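Local coordinates for putative polyphosphate kinase 2 (PDB 3CZP), which uses inorganic polyphosphate as phosphate donor to convert AMP to ADP and, less efficiently, GMP to GDP, with magnesium as cofactor, at residues P88-W91 with R92-R96. Numbering follows the deposited sequence.
Sequences PPQW and RFWRR. With ACT (acetate ion), chain F.
Q90 grips W94 twice, once through its backbone and once through its side chain. In the main chain, W94 N donates to Q90 O. In the second bond, W94 NE1 donates to Q90 OE1 over 2.8 Å, nearly straight; the oxygen lies in the indole plane, whereas the nitrogen sits 28° out of the amide carbonyl plane. An extended chain with CG anti to the backbone N (chi1 -156°) carries the Q90 amide to the pyrrole edge, and its CG also rests 3.4 Å from W94 NE1. The side-chain bond helps to set the rotation of the W94 ring, which stacks on W351 of the second PPK2 domain.

One residue further on, R95 N donates to W91 O, and the two side chains meet as well. W91 CH2, at the benzo end of the indole, lies over the centre of the R95 guanidinium, 3.6 Å from R95 CZ, with the planes 41° apart. The far end of R95 is held by salt bridges from NH2 to E84 and to E83 of the second subunit. R96 NH1 and NH2 both donate to one oxygen of an acetate, probably from the crystallisation liquor, each over 3.1 Å.

At the entry, P88 O accepts W91 N, closing a type I turn, and a water bridges P88 O to R92 NE. The arrangement is a type I beta turn leading into the first turn of helix 91-96, a short helix of the first PPK2 domain at the interface of the two fused P-loop-type domains, where this segment packs against helices 348-351 and 382-402 of the second.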
loop_
_atom_site.group_PDB
_atom_site.type_symbol
_atom_site.label_atom_id
_atom_site.label_comp_id
_atom_site.label_asym_id
_atom_site.label_seq_id
_atom_site.Cartn_x
_atom_site.Cartn_y
_atom_site.Cartn_z
ATOM N N PRO A 88 -2.735 14.873 -4.597
ATOM C CA PRO A 88 -2.477 16.080 -3.817
ATOM C C PRO A 88 -1.204 15.974 -2.972
ATOM O O PRO A 88 -0.805 14.859 -2.639
ATOM C CB PRO A 88 -3.714 16.219 -2.960
ATOM C CG PRO A 88 -4.787 15.368 -3.693
ATOM C CD PRO A 88 -4.070 14.292 -4.325
ATOM N N PRO A 89 -0.478 17.097 -2.817
ATOM C CA PRO A 89 0.821 17.101 -2.148
ATOM C C PRO A 89 0.896 16.369 -0.821
ATOM O O PRO A 89 1.956 15.848 -0.513
ATOM C CB PRO A 89 1.136 18.600 -1.933
ATOM C CG PRO A 89 0.031 19.358 -2.531
ATOM C CD PRO A 89 -0.739 18.423 -3.419
ATOM N N GLN A 90 -0.174 16.391 -0.048
ATOM C CA GLN A 90 -0.214 15.769 1.274
ATOM C C GLN A 90 -0.196 14.197 1.243
ATOM O O GLN A 90 0.303 13.545 2.183
ATOM C CB GLN A 90 -1.470 16.252 2.032
ATOM C CG GLN A 90 -1.292 16.153 3.577
ATOM C CD GLN A 90 -2.379 16.838 4.377
ATOM O OE1 GLN A 90 -3.396 16.225 4.647
ATOM N NE2 GLN A 90 -2.127 18.091 4.842
ATOM N N TRP A 91 -0.703 13.620 0.155
ATOM C CA TRP A 91 -0.843 12.174 -0.001
ATOM C C TRP A 91 0.455 11.423 0.267
ATOM O O TRP A 91 0.464 10.385 0.902
ATOM C CB TRP A 91 -1.360 11.898 -1.413
ATOM C CG TRP A 91 -1.648 10.452 -1.707
ATOM C CD1 TRP A 91 -2.822 9.762 -1.456
ATOM C CD2 TRP A 91 -0.777 9.541 -2.360
ATOM N NE1 TRP A 91 -2.691 8.468 -1.884
ATOM C CE2 TRP A 91 -1.453 8.310 -2.453
ATOM C CE3 TRP A 91 0.470 9.666 -2.951
ATOM C CZ2 TRP A 91 -0.883 7.200 -3.076
ATOM C CZ3 TRP A 91 1.046 8.572 -3.535
ATOM C CH2 TRP A 91 0.382 7.354 -3.603
ATOM N N ARG A 92 1.552 11.913 -0.270
ATOM C CA ARG A 92 2.800 11.220 -0.143
ATOM C C ARG A 92 3.304 11.118 1.276
ATOM O O ARG A 92 4.087 10.197 1.602
ATOM C CB ARG A 92 3.855 11.931 -0.932
ATOM C CG ARG A 92 4.208 13.250 -0.392
ATOM C CD ARG A 92 5.254 13.917 -1.308
ATOM N NE ARG A 92 4.552 14.464 -2.457
ATOM C CZ ARG A 92 5.114 15.204 -3.404
ATOM N NH1 ARG A 92 6.414 15.495 -3.365
ATOM N NH2 ARG A 92 4.355 15.693 -4.365
ATOM N N PHE A 93 2.954 12.094 2.122
ATOM C CA PHE A 93 3.294 11.992 3.539
ATOM C C PHE A 93 2.393 10.972 4.232
ATOM O O PHE A 93 2.833 10.116 5.047
ATOM C CB PHE A 93 3.149 13.362 4.202
ATOM C CG PHE A 93 4.039 14.399 3.602
ATOM C CD1 PHE A 93 5.410 14.203 3.566
ATOM C CD2 PHE A 93 3.526 15.556 3.086
ATOM C CE1 PHE A 93 6.232 15.121 3.003
ATOM C CE2 PHE A 93 4.382 16.498 2.524
ATOM C CZ PHE A 93 5.729 16.248 2.490
ATOM N N TRP A 94 1.121 11.017 3.937
ATOM C CA TRP A 94 0.176 10.015 4.542
ATOM C C TRP A 94 0.607 8.587 4.225
ATOM O O TRP A 94 0.565 7.685 5.085
ATOM C CB TRP A 94 -1.264 10.213 4.008
ATOM C CG TRP A 94 -2.030 11.407 4.583
ATOM C CD1 TRP A 94 -2.117 12.648 4.055
ATOM C CD2 TRP A 94 -2.771 11.434 5.805
ATOM N NE1 TRP A 94 -2.876 13.462 4.885
ATOM C CE2 TRP A 94 -3.266 12.738 5.976
ATOM C CE3 TRP A 94 -3.017 10.496 6.790
ATOM C CZ2 TRP A 94 -4.071 13.110 7.069
ATOM C CZ3 TRP A 94 -3.828 10.878 7.884
ATOM C CH2 TRP A 94 -4.332 12.166 7.997
ATOM N N ARG A 95 1.081 8.388 2.999
ATOM C CA ARG A 95 1.504 7.107 2.517
ATOM C C ARG A 95 2.642 6.521 3.364
ATOM O O ARG A 95 2.740 5.272 3.523
ATOM C CB ARG A 95 1.880 7.173 1.019
ATOM C CG ARG A 95 2.541 5.933 0.545
ATOM C CD ARG A 95 2.347 5.528 -0.843
ATOM N NE ARG A 95 3.298 6.145 -1.725
ATOM C CZ ARG A 95 3.529 5.737 -2.962
ATOM N NH1 ARG A 95 2.948 4.665 -3.469
ATOM N NH2 ARG A 95 4.400 6.389 -3.688
ATOM N N ARG A 96 3.501 7.383 3.919
ATOM C CA ARG A 96 4.681 6.919 4.691
ATOM C C ARG A 96 4.577 7.069 6.183
ATOM O O ARG A 96 5.564 6.830 6.899
ATOM C CB ARG A 96 5.972 7.639 4.264
ATOM C CG ARG A 96 6.319 7.599 2.796
ATOM C CD ARG A 96 6.286 6.216 2.259
ATOM N NE ARG A 96 6.570 6.262 0.812
ATOM C CZ ARG A 96 6.460 5.228 -0.051
ATOM N NH1 ARG A 96 6.038 4.014 0.351
ATOM N NH2 ARG A 96 6.811 5.405 -1.343
HETATM C C ACT F . 5.873 1.867 -3.194
HETATM O O ACT F . 6.534 2.426 -2.313
HETATM O OXT ACT F . 6.283 2.088 -4.342
HETATM C CH3 ACT F . 4.685 1.012 -2.897
HETATM O O HOH W 1 1.655 13.582 -3.226
#